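Local coordinates for protein NDP-rhamnosyltransferase (Saccharopolyspora spinosa, PDB 3TSA) that is a glycosyltransferase-type enzyme of the GT-B superfamily, built from two Rossmann-like domains, each centred on a parallel beta sheet, at residues R128-L133 with L169-P175; P196-V200 with I370-P376; V251-A256 with N271-A275. Residues are numbered along the deposited sequence.

Contact 1 (R128-L133 with L169-P175); sequences RVLGGL and LTGLPTP
The C-terminal part of helix 125-133 (128-133, alpha-helical, Gly132 N to Arg128 O 3.0 Å) lies against the irregular loop 169-175, with CA pairs Val129-Leu172 at 6.5 Å and Gly132-Pro173 at 6.1 Å. Polar contact centres on Arg128, whose side chain (m, t, p) bends at chi3 so that NH2 donates to Pro173 O at 2.8 Å, nearly straight at 172°. A water reinforces this link, accepting from Arg128 NE (3.1 Å) and donating to Pro173 O (2.8 Å). Apolar contact follows from Leu172 (t, p): its CD1 meets Val129 CG2 at 3.8 Å and Arg128 CB at 3.9 Å, and its CD2 lies over one guanidinium face. Close backbone packing needs Gly132, where a CB would clash: Leu169 CD1 comes to 3.5 Å of Gly132 C, and Pro173 CG to 3.7 Å of Gly132 CA. From helix 151-166, Asp161 OD1 accepts a hydrogen bond from Leu172 N. The arrangement belongs to the alpha/beta layering of a Rossmann-like domain, a helix packing on the loop that leads into strand 177-180.

Contact 2 (P196-V200 with I370-P376); sequences PVQYV and ITAMPHP
Loop 196-200 is extended throughout; 370-376 leaves helix 358-371 through a turn (Met373 N to Ile370 O, 3.0 Å) and straightens from Met373 to His375, crossing onto the N-terminal domain before helix 376-385, the C-terminal crossover usual in GT-B glycosyltransferases. Nearest CA pairs are Val197-Pro374 (5.4 Å) and Gln198-His375 (4.8 Å). The main bump is Gln198, its side chain extended (chi1 t, chi2 t) into a hollow lined by Ile370, Thr371, Met373 and His375: CG lies 3.7 Å from Ile370 CG2, and CB 3.9 Å from Met373 CB. Ile370 CG2 also reaches Tyr199 CB (4.2 Å). Met373 fills the dip beside Pro196, with SD 3.7 Å from Pro196 CB; Pro374 CD touches Pro196 CG at 3.9 Å. The Pro376 ring wedges between two valines, CG 4.2 Å from Val197 CG2 and CD 3.7 Å from Val200 CG2. Ala27 of the second subunit also packs on Pro376. Pro374 lacks an N-H, but its O accepts from Gln198 N (2.7 Å, 166°), a main-chain bond set amid proline, valine, isoleucine and methionine packing.

Contact 3 (V251-A256 with N271-A275); sequences VEAVIA and NARIA
On one sheet face, Ala253, Ile255 and Ala272 form a small apolar patch: Ile255 (m, t) brings CD1 to 3.9 Å from Ala272 CB, and Ala253 CB stands 4.4 Å from Ala272 CB. On the other face, Val254 CG1 reaches Ala275 CB at 4.2 Å. Between these faces runs a parallel strand pair, axes 4.7 Å apart at closest and 18° from parallel, in the register Ala253-Ala272, Val254-Arg273, Ile255-Ile274. Donors alternate between the strands, as in a parallel pair: Ala253 N to Asn271 O (2.8 Å), Arg273 N to Ala253 O (2.9 Å), Ile255 N to Arg273 O (2.7 Å) and Ala275 N to Ile255 O (2.8 Å). At the start of the pair, Asn271 (chi1 p) turns ND2 onto Val251 O (2.9 Å) and also donates to Thr246 O. Farther out, a water donates to Glu252 OE2 (2.7 Å) and accepts from Arg273 NE (2.6 Å); Glu252 is salt-bridged to Arg220, and Arg273 makes a cation-pi contact with Trp211. Strand 272-274 is an outermost strand of the six-stranded parallel sheet, while 251-256 is bonded on its other side to strand 219-224, and helix 236-246 packs on the Ala253, Ile255 and Ala272 face.

How the contacts relate
Contact 1 closes before either of the others opens, whereas the whole of contact 3 falls in the chain between 196-200 and 370-376. Contacts 1 and 3 are about 47 Å apart between centres, on opposite sides of the chain's centre. Contact 1 adjoins the seven-stranded parallel sheet of the N-terminal half; contact 3 forms one edge of the six-stranded sheet of the C-terminal half. Contact 2 lies between them, its centre about 28 Å from that of contact 1 and about 30 Å from that of contact 3. It ties the end of the N-terminal sheet region to the final helices; here the late chain has returned to the N-terminal domain, as in other GT-B enzymes.

Contact 1 (R128-L133 with L169-P175)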
ATOM      1  N   ARG A 128      -7.600  -5.960 -22.875  1.00 17.42           N
ATOM      2  CA  ARG A 128      -8.796  -6.085 -23.670  1.00 14.91           C
ATOM      3  C   ARG A 128      -8.820  -7.410 -24.508  1.00 15.62           C
ATOM      4  O   ARG A 128      -9.881  -8.068 -24.590  1.00 17.85           O
ATOM      5  CB  ARG A 128      -8.977  -4.883 -24.576  1.00 18.04           C
ATOM      6  CG  ARG A 128      -9.219  -3.603 -23.755  1.00 17.57           C
ATOM      7  CD  ARG A 128      -9.330  -2.385 -24.656  1.00 17.72           C
ATOM      8  NE  ARG A 128     -10.591  -2.477 -25.378  1.00 23.00           N
ATOM      9  CZ  ARG A 128     -10.976  -1.615 -26.325  1.00 23.35           C
ATOM     10  NH1 ARG A 128     -10.197  -0.580 -26.637  1.00 23.35           N
ATOM     11  NH2 ARG A 128     -12.168  -1.785 -26.944  1.00 26.27           N
ATOM     12  N   VAL A 129      -7.689  -7.742 -25.134  1.00 19.27           N
ATOM     13  CA  VAL A 129      -7.532  -9.031 -25.837  1.00 18.70           C
ATOM     14  C   VAL A 129      -7.805 -10.148 -24.829  1.00 19.83           C
ATOM     15  O   VAL A 129      -8.607 -11.047 -25.095  1.00 18.96           O
ATOM     16  CB  VAL A 129      -6.172  -9.146 -26.534  1.00 19.33           C
ATOM     17  CG1 VAL A 129      -5.965 -10.593 -27.108  1.00 20.37           C
ATOM     18  CG2 VAL A 129      -6.074  -8.066 -27.689  1.00 19.26           C
ATOM     19  N   LEU A 130      -7.131 -10.102 -23.672  1.00 20.03           N
ATOM     20  CA  LEU A 130      -7.275 -11.158 -22.673  1.00 19.74           C
ATOM     21  C   LEU A 130      -8.742 -11.301 -22.241  1.00 19.17           C
ATOM     22  O   LEU A 130      -9.280 -12.399 -22.176  1.00 19.47           O
ATOM     23  CB  LEU A 130      -6.394 -10.852 -21.462  1.00 18.62           C
ATOM     24  CG  LEU A 130      -6.175 -11.936 -20.409  1.00 22.23           C
ATOM     25  CD1 LEU A 130      -5.525 -13.083 -21.106  1.00 20.28           C
ATOM     26  CD2 LEU A 130      -5.276 -11.392 -19.235  1.00 21.20           C
ATOM     27  N   GLY A 131      -9.401 -10.185 -21.973  1.00 19.63           N
ATOM     28  CA  GLY A 131     -10.797 -10.212 -21.638  1.00 19.06           C
ATOM     29  C   GLY A 131     -11.722 -10.865 -22.673  1.00 20.78           C
ATOM     30  O   GLY A 131     -12.634 -11.578 -22.293  1.00 20.95           O
ATOM     31  N   GLY A 132     -11.514 -10.553 -23.947  1.00 21.59           N
ATOM     32  CA  GLY A 132     -12.297 -11.222 -25.014  1.00 20.72           C
ATOM     33  C   GLY A 132     -12.028 -12.729 -25.082  1.00 20.25           C
ATOM     34  O   GLY A 132     -12.930 -13.549 -25.061  1.00 21.33           O
ATOM     35  N   LEU A 133     -10.766 -13.077 -25.152  1.00 21.17           N
ATOM     36  CA  LEU A 133     -10.367 -14.474 -25.287  1.00 22.70           C
ATOM     37  C   LEU A 133     -10.786 -15.327 -24.116  1.00 23.63           C
ATOM     38  O   LEU A 133     -11.098 -16.517 -24.281  1.00 24.63           O
ATOM     39  CB  LEU A 133      -8.862 -14.522 -25.513  1.00 22.77           C
ATOM     40  CG  LEU A 133      -8.378 -14.500 -26.958  1.00 25.94           C
ATOM     41  CD1 LEU A 133      -8.939 -13.281 -27.701  1.00 28.23           C
ATOM     42  CD2 LEU A 133      -6.786 -14.483 -26.997  1.00 25.07           C
ATOM     43  N   LEU A 169     -14.656 -13.906 -31.804  1.00 26.27           N
ATOM     44  CA  LEU A 169     -15.295 -12.673 -31.360  1.00 26.70           C
ATOM     45  C   LEU A 169     -15.608 -11.772 -32.546  1.00 26.88           C
ATOM     46  O   LEU A 169     -15.066 -11.972 -33.662  1.00 27.75           O
ATOM     47  CB  LEU A 169     -14.346 -11.912 -30.388  1.00 25.76           C
ATOM     48  CG  LEU A 169     -13.713 -12.863 -29.351  1.00 26.66           C
ATOM     49  CD1 LEU A 169     -12.866 -12.035 -28.387  1.00 22.58           C
ATOM     50  CD2 LEU A 169     -14.685 -13.731 -28.532  1.00 30.15           C
ATOM     51  N   THR A 170     -16.401 -10.727 -32.292  1.00 27.95           N
ATOM     52  CA  THR A 170     -16.717  -9.713 -33.309  1.00 28.97           C
ATOM     53  C   THR A 170     -15.499  -8.867 -33.704  1.00 27.29           C
ATOM     54  O   THR A 170     -15.361  -8.396 -34.852  1.00 26.64           O
ATOM     55  CB  THR A 170     -17.836  -8.775 -32.812  1.00 29.96           C
ATOM     56  OG1 THR A 170     -19.078  -9.504 -32.801  1.00 32.61           O
ATOM     57  CG2 THR A 170     -17.969  -7.533 -33.726  1.00 30.47           C
ATOM     58  N   GLY A 171     -14.584  -8.734 -32.732  1.00 25.08           N
ATOM     59  CA  GLY A 171     -13.427  -7.840 -32.834  1.00 21.94           C
ATOM     60  C   GLY A 171     -13.014  -7.575 -31.373  1.00 20.53           C
ATOM     61  O   GLY A 171     -13.455  -8.280 -30.442  1.00 18.16           O
ATOM     62  N   LEU A 172     -12.115  -6.621 -31.202  1.00 20.12           N
ATOM     63  CA  LEU A 172     -11.680  -6.165 -29.874  1.00 19.49           C
ATOM     64  C   LEU A 172     -12.924  -5.701 -29.087  1.00 20.77           C
ATOM     65  O   LEU A 172     -13.635  -4.790 -29.559  1.00 21.68           O
ATOM     66  CB  LEU A 172     -10.731  -4.994 -30.085  1.00 18.76           C
ATOM     67  CG  LEU A 172      -9.973  -4.574 -28.840  1.00 19.40           C
ATOM     68  CD1 LEU A 172      -9.023  -5.685 -28.356  1.00 20.64           C
ATOM     69  CD2 LEU A 172      -9.126  -3.395 -29.326  1.00 23.04           C
ATOM     70  N   PRO A 173     -13.237  -6.346 -27.962  1.00 21.31           N
ATOM     71  CA  PRO A 173     -14.561  -6.067 -27.349  1.00 22.58           C
ATOM     72  C   PRO A 173     -14.655  -4.642 -26.767  1.00 24.23           C
ATOM     73  O   PRO A 173     -13.637  -4.089 -26.334  1.00 23.16           O
ATOM     74  CB  PRO A 173     -14.642  -7.056 -26.178  1.00 23.94           C
ATOM     75  CG  PRO A 173     -13.627  -8.156 -26.507  1.00 21.06           C
ATOM     76  CD  PRO A 173     -12.587  -7.564 -27.410  1.00 21.54           C
ATOM     77  N   THR A 174     -15.882  -4.123 -26.698  1.00 25.81           N
ATOM     78  CA  THR A 174     -16.168  -2.940 -25.870  1.00 26.79           C
ATOM     79  C   THR A 174     -15.990  -3.309 -24.380  1.00 25.26           C
ATOM     80  O   THR A 174     -16.448  -4.361 -23.913  1.00 26.28           O
ATOM     81  CB  THR A 174     -17.581  -2.301 -26.204  1.00 28.45           C
ATOM     82  OG1 THR A 174     -17.571  -1.899 -27.575  1.00 31.21           O
ATOM     83  CG2 THR A 174     -17.803  -1.003 -25.432  1.00 29.35           C
ATOM     84  N   PRO A 175     -15.296  -2.448 -23.606  1.00 22.42           N
ATOM     85  CA  PRO A 175     -15.193  -2.816 -22.180  1.00 22.62           C
ATOM     86  C   PRO A 175     -16.536  -2.684 -21.446  1.00 23.04           C
ATOM     87  O   PRO A 175     -17.417  -1.881 -21.847  1.00 23.96           O
ATOM     88  CB  PRO A 175     -14.147  -1.829 -21.625  1.00 20.62           C
ATOM     89  CG  PRO A 175     -14.356  -0.557 -22.556  1.00 23.46           C
ATOM     90  CD  PRO A 175     -14.549  -1.221 -23.930  1.00 22.74           C
TER
HETATM   91  O   HOH W   1     -12.444  -4.314 -23.796  1.00 24.03           O

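Contact 2 (P196-V200 with I370-P376)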
ATOM      1  N   PRO A 196     -17.228   8.282 -12.923  1.00 15.23           N
ATOM      2  CA  PRO A 196     -16.288   9.069 -12.107  1.00 15.38           C
ATOM      3  C   PRO A 196     -15.673   8.243 -11.015  1.00 14.30           C
ATOM      4  O   PRO A 196     -16.395   7.481 -10.379  1.00 16.04           O
ATOM      5  CB  PRO A 196     -17.128  10.234 -11.519  1.00 13.67           C
ATOM      6  CG  PRO A 196     -18.651   9.681 -11.611  1.00 14.57           C
ATOM      7  CD  PRO A 196     -18.647   8.682 -12.758  1.00 16.12           C
ATOM      8  N   VAL A 197     -14.356   8.428 -10.797  1.00 13.36           N
ATOM      9  CA  VAL A 197     -13.741   7.929  -9.556  1.00 13.83           C
ATOM     10  C   VAL A 197     -12.862   9.046  -9.028  1.00 14.34           C
ATOM     11  O   VAL A 197     -12.004   9.541  -9.773  1.00 14.83           O
ATOM     12  CB  VAL A 197     -13.003   6.551  -9.727  1.00 13.59           C
ATOM     13  CG1 VAL A 197     -11.816   6.594 -10.789  1.00 14.64           C
ATOM     14  CG2 VAL A 197     -12.453   6.075  -8.402  1.00 12.72           C
ATOM     15  N   GLN A 198     -13.010   9.426  -7.753  1.00 11.57           N
ATOM     16  CA  GLN A 198     -12.251  10.560  -7.187  1.00 12.27           C
ATOM     17  C   GLN A 198     -10.730  10.250  -7.124  1.00 12.92           C
ATOM     18  O   GLN A 198     -10.289   9.191  -6.609  1.00 13.16           O
ATOM     19  CB  GLN A 198     -12.757  10.862  -5.735  1.00 13.93           C
ATOM     20  CG  GLN A 198     -12.207  12.129  -5.244  1.00 15.30           C
ATOM     21  CD  GLN A 198     -12.778  12.579  -3.950  1.00 20.31           C
ATOM     22  OE1 GLN A 198     -13.996  12.433  -3.661  1.00 22.62           O
ATOM     23  NE2 GLN A 198     -11.949  13.229  -3.193  1.00 20.51           N
ATOM     24  N   TYR A 199      -9.937  11.199  -7.641  1.00 12.24           N
ATOM     25  CA  TYR A 199      -8.459  11.093  -7.588  1.00 12.04           C
ATOM     26  C   TYR A 199      -8.072  11.169  -6.105  1.00 13.29           C
ATOM     27  O   TYR A 199      -8.468  12.128  -5.428  1.00 15.48           O
ATOM     28  CB  TYR A 199      -7.828  12.262  -8.408  1.00 13.31           C
ATOM     29  CG  TYR A 199      -6.316  12.158  -8.302  1.00 12.31           C
ATOM     30  CD1 TYR A 199      -5.621  11.095  -8.951  1.00 15.82           C
ATOM     31  CD2 TYR A 199      -5.627  13.004  -7.482  1.00 12.56           C
ATOM     32  CE1 TYR A 199      -4.249  10.915  -8.769  1.00 13.17           C
ATOM     33  CE2 TYR A 199      -4.235  12.874  -7.345  1.00 14.76           C
ATOM     34  CZ  TYR A 199      -3.568  11.826  -7.959  1.00 14.16           C
ATOM     35  OH  TYR A 199      -2.174  11.708  -7.719  1.00 18.70           O
ATOM     36  N   VAL A 200      -7.238  10.213  -5.653  1.00 13.05           N
ATOM     37  CA  VAL A 200      -6.667  10.271  -4.299  1.00 13.78           C
ATOM     38  C   VAL A 200      -5.190  10.417  -4.540  1.00 15.83           C
ATOM     39  O   VAL A 200      -4.594   9.588  -5.201  1.00 15.90           O
ATOM     40  CB  VAL A 200      -6.906   8.957  -3.571  1.00 14.72           C
ATOM     41  CG1 VAL A 200      -6.130   8.967  -2.232  1.00 18.75           C
ATOM     42  CG2 VAL A 200      -8.380   8.859  -3.275  1.00 17.17           C
ATOM     43  N   ILE A 370     -13.418  17.292  -8.617  1.00 12.48           N
ATOM     44  CA  ILE A 370     -12.830  16.082  -8.079  1.00 14.46           C
ATOM     45  C   ILE A 370     -13.594  15.605  -6.840  1.00 14.18           C
ATOM     46  O   ILE A 370     -13.991  14.426  -6.770  1.00 15.12           O
ATOM     47  CB  ILE A 370     -11.332  16.266  -7.752  1.00 11.45           C
ATOM     48  CG1 ILE A 370     -10.549  16.494  -9.066  1.00 13.10           C
ATOM     49  CG2 ILE A 370     -10.777  15.018  -7.083  1.00 13.13           C
ATOM     50  CD1 ILE A 370      -9.042  16.872  -8.839  1.00 16.36           C
ATOM     51  N   THR A 371     -13.791  16.489  -5.913  1.00 15.78           N
ATOM     52  CA  THR A 371     -14.407  16.017  -4.676  1.00 16.12           C
ATOM     53  C   THR A 371     -15.912  15.714  -4.836  1.00 14.75           C
ATOM     54  O   THR A 371     -16.511  15.160  -3.917  1.00 14.06           O
ATOM     55  CB  THR A 371     -14.199  16.980  -3.530  1.00 19.14           C
ATOM     56  OG1 THR A 371     -14.782  18.258  -3.850  1.00 20.36           O
ATOM     57  CG2 THR A 371     -12.750  17.133  -3.177  1.00 22.02           C
ATOM     58  N   ALA A 372     -16.521  16.048  -5.968  1.00 14.04           N
ATOM     59  CA  ALA A 372     -17.937  15.629  -6.238  1.00 15.25           C
ATOM     60  C   ALA A 372     -17.981  14.188  -6.645  1.00 16.56           C
ATOM     61  O   ALA A 372     -19.069  13.635  -6.781  1.00 16.55           O
ATOM     62  CB  ALA A 372     -18.515  16.457  -7.387  1.00 16.25           C
ATOM     63  N   MET A 373     -16.818  13.580  -6.923  1.00 16.24           N
ATOM     64  CA  MET A 373     -16.801  12.173  -7.465  1.00 16.82           C
ATOM     65  C   MET A 373     -16.782  11.140  -6.351  1.00 15.96           C
ATOM     66  O   MET A 373     -16.243  11.434  -5.251  1.00 18.20           O
ATOM     67  CB  MET A 373     -15.522  11.995  -8.280  1.00 14.50           C
ATOM     68  CG  MET A 373     -15.530  12.914  -9.518  1.00 17.11           C
ATOM     69  SD  MET A 373     -14.185  12.233 -10.506  1.00 23.30           S
ATOM     70  CE  MET A 373     -13.834  13.825 -10.897  1.00 15.50           C
ATOM     71  N   PRO A 374     -17.282   9.933  -6.615  1.00 16.76           N
ATOM     72  CA  PRO A 374     -17.220   8.986  -5.498  1.00 17.10           C
ATOM     73  C   PRO A 374     -15.765   8.553  -5.275  1.00 15.87           C
ATOM     74  O   PRO A 374     -15.002   8.391  -6.242  1.00 16.00           O
ATOM     75  CB  PRO A 374     -17.970   7.793  -6.008  1.00 17.28           C
ATOM     76  CG  PRO A 374     -18.913   8.283  -7.114  1.00 17.50           C
ATOM     77  CD  PRO A 374     -18.080   9.395  -7.758  1.00 17.91           C
ATOM     78  N   HIS A 375     -15.428   8.304  -4.031  1.00 14.96           N
ATOM     79  CA  HIS A 375     -14.044   7.848  -3.689  1.00 16.09           C
ATOM     80  C   HIS A 375     -13.835   6.391  -4.163  1.00 14.87           C
ATOM     81  O   HIS A 375     -14.788   5.673  -4.378  1.00 15.98           O
ATOM     82  CB  HIS A 375     -13.781   7.903  -2.142  1.00 17.35           C
ATOM     83  CG  HIS A 375     -13.706   9.276  -1.553  1.00 25.40           C
ATOM     84  ND1 HIS A 375     -12.539  10.022  -1.549  1.00 29.48           N
ATOM     85  CD2 HIS A 375     -14.644  10.026  -0.923  1.00 27.91           C
ATOM     86  CE1 HIS A 375     -12.768  11.167  -0.915  1.00 31.83           C
ATOM     87  NE2 HIS A 375     -14.039  11.204  -0.547  1.00 31.59           N
ATOM     88  N   PRO A 376     -12.555   5.939  -4.337  1.00 15.05           N
ATOM     89  CA  PRO A 376     -12.296   4.562  -4.753  1.00 14.38           C
ATOM     90  C   PRO A 376     -13.051   3.549  -3.896  1.00 14.28           C
ATOM     91  O   PRO A 376     -13.480   2.513  -4.406  1.00 12.66           O
ATOM     92  CB  PRO A 376     -10.757   4.411  -4.598  1.00 14.00           C
ATOM     93  CG  PRO A 376     -10.228   5.891  -4.820  1.00 15.10           C
ATOM     94  CD  PRO A 376     -11.331   6.760  -4.231  1.00 14.26           C
TER

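Contact 3 (V251-A256 with N271-A275)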
ATOM      1  N   VAL A 251      10.943  34.232  -4.529  1.00 14.72           N
ATOM      2  CA  VAL A 251      10.624  32.803  -4.694  1.00 15.08           C
ATOM      3  C   VAL A 251      11.566  31.891  -3.946  1.00 16.60           C
ATOM      4  O   VAL A 251      12.804  32.151  -3.885  1.00 16.85           O
ATOM      5  CB  VAL A 251      10.567  32.371  -6.244  1.00 15.32           C
ATOM      6  CG1 VAL A 251      10.609  30.813  -6.391  1.00 14.94           C
ATOM      7  CG2 VAL A 251       9.386  33.000  -6.940  1.00 14.12           C
ATOM      8  N   GLU A 252      10.998  30.867  -3.308  1.00 16.60           N
ATOM      9  CA  GLU A 252      11.736  29.736  -2.825  1.00 18.30           C
ATOM     10  C   GLU A 252      11.315  28.551  -3.703  1.00 18.02           C
ATOM     11  O   GLU A 252      10.184  28.217  -3.692  1.00 17.27           O
ATOM     12  CB  GLU A 252      11.256  29.433  -1.390  1.00 20.55           C
ATOM     13  CG  GLU A 252      11.991  28.281  -0.830  1.00 24.89           C
ATOM     14  CD  GLU A 252      11.655  28.086   0.636  1.00 35.64           C
ATOM     15  OE1 GLU A 252      12.000  29.026   1.447  1.00 31.57           O
ATOM     16  OE2 GLU A 252      11.060  27.018   0.945  1.00 32.00           O
ATOM     17  N   ALA A 253      12.256  27.909  -4.373  1.00 18.48           N
ATOM     18  CA  ALA A 253      11.981  26.762  -5.292  1.00 19.38           C
ATOM     19  C   ALA A 253      12.131  25.444  -4.560  1.00 19.42           C
ATOM     20  O   ALA A 253      13.162  25.219  -3.931  1.00 20.82           O
ATOM     21  CB  ALA A 253      12.946  26.827  -6.500  1.00 19.86           C
ATOM     22  N   VAL A 254      11.095  24.593  -4.493  1.00 18.62           N
ATOM     23  CA  VAL A 254      11.277  23.260  -3.891  1.00 16.87           C
ATOM     24  C   VAL A 254      11.357  22.310  -5.056  1.00 17.11           C
ATOM     25  O   VAL A 254      10.409  22.231  -5.833  1.00 15.10           O
ATOM     26  CB  VAL A 254      10.100  22.832  -2.913  1.00 18.26           C
ATOM     27  CG1 VAL A 254      10.218  21.360  -2.474  1.00 19.01           C
ATOM     28  CG2 VAL A 254      10.040  23.747  -1.686  1.00 18.65           C
ATOM     29  N   ILE A 255      12.487  21.617  -5.206  1.00 16.27           N
ATOM     30  CA  ILE A 255      12.716  20.844  -6.457  1.00 16.46           C
ATOM     31  C   ILE A 255      12.559  19.370  -6.151  1.00 18.22           C
ATOM     32  O   ILE A 255      13.286  18.785  -5.306  1.00 16.81           O
ATOM     33  CB  ILE A 255      14.110  21.121  -7.081  1.00 16.63           C
ATOM     34  CG1 ILE A 255      14.230  22.563  -7.529  1.00 17.82           C
ATOM     35  CG2 ILE A 255      14.286  20.326  -8.347  1.00 15.94           C
ATOM     36  CD1 ILE A 255      15.680  23.069  -7.558  1.00 21.51           C
ATOM     37  N   ALA A 256      11.554  18.768  -6.808  1.00 16.97           N
ATOM     38  CA  ALA A 256      11.172  17.366  -6.583  1.00 18.60           C
ATOM     39  C   ALA A 256      11.422  16.558  -7.877  1.00 20.18           C
ATOM     40  O   ALA A 256      10.573  16.581  -8.791  1.00 21.46           O
ATOM     41  CB  ALA A 256       9.685  17.262  -6.124  1.00 19.15           C
ATOM     42  N   ASN A 271      18.139  29.979  -2.773  1.00 28.76           N
ATOM     43  CA  ASN A 271      16.631  29.953  -2.697  1.00 26.54           C
ATOM     44  C   ASN A 271      16.010  28.697  -3.374  1.00 27.04           C
ATOM     45  O   ASN A 271      14.859  28.739  -3.818  1.00 26.44           O
ATOM     46  CB  ASN A 271      15.967  31.224  -3.246  1.00 25.49           C
ATOM     47  CG  ASN A 271      16.276  31.503  -4.719  1.00 25.85           C
ATOM     48  OD1 ASN A 271      17.335  31.118  -5.236  1.00 26.85           O
ATOM     49  ND2 ASN A 271      15.311  32.154  -5.427  1.00 25.51           N
ATOM     50  N   ALA A 272      16.792  27.621  -3.438  1.00 26.99           N
ATOM     51  CA  ALA A 272      16.333  26.327  -3.897  1.00 25.12           C
ATOM     52  C   ALA A 272      16.542  25.245  -2.859  1.00 26.78           C
ATOM     53  O   ALA A 272      17.541  25.264  -2.148  1.00 26.98           O
ATOM     54  CB  ALA A 272      17.018  25.945  -5.242  1.00 25.48           C
ATOM     55  N   ARG A 273      15.627  24.283  -2.773  1.00 23.78           N
ATOM     56  CA  ARG A 273      15.831  23.114  -1.948  1.00 25.78           C
ATOM     57  C   ARG A 273      15.568  21.881  -2.799  1.00 26.71           C
ATOM     58  O   ARG A 273      14.601  21.888  -3.543  1.00 25.77           O
ATOM     59  CB  ARG A 273      14.828  23.115  -0.848  1.00 26.36           C
ATOM     60  CG  ARG A 273      14.780  21.764  -0.087  1.00 30.80           C
ATOM     61  CD  ARG A 273      13.644  21.745   0.912  1.00 32.53           C
ATOM     62  NE  ARG A 273      13.949  22.678   1.965  1.00 35.67           N
ATOM     63  CZ  ARG A 273      14.723  22.391   3.022  1.00 36.69           C
ATOM     64  NH1 ARG A 273      15.251  21.175   3.179  1.00 29.73           N
ATOM     65  NH2 ARG A 273      14.956  23.334   3.934  1.00 38.84           N
ATOM     66  N   ILE A 274      16.448  20.873  -2.725  1.00 27.34           N
ATOM     67  CA  ILE A 274      16.239  19.585  -3.367  1.00 27.91           C
ATOM     68  C   ILE A 274      15.482  18.697  -2.405  1.00 27.61           C
ATOM     69  O   ILE A 274      15.985  18.401  -1.315  1.00 29.02           O
ATOM     70  CB  ILE A 274      17.571  18.909  -3.863  1.00 29.03           C
ATOM     71  CG1 ILE A 274      18.405  19.854  -4.807  1.00 31.16           C
ATOM     72  CG2 ILE A 274      17.219  17.565  -4.526  1.00 26.73           C
ATOM     73  CD1 ILE A 274      19.872  19.354  -5.233  1.00 30.24           C
ATOM     74  N   ALA A 275      14.243  18.325  -2.742  1.00 25.32           N
ATOM     75  CA  ALA A 275      13.420  17.472  -1.841  1.00 25.28           C
ATOM     76  C   ALA A 275      13.923  16.038  -1.906  1.00 25.87           C
ATOM     77  O   ALA A 275      14.193  15.497  -2.995  1.00 26.78           O
ATOM     78  CB  ALA A 275      11.905  17.548  -2.171  1.00 24.38           C
TER
HETATM   79  O   HOH W   2      12.629  24.831   1.414  1.00 35.70           O
HETATM   80  O   HOH W   3      14.450  16.291  -5.771  1.00 23.11           O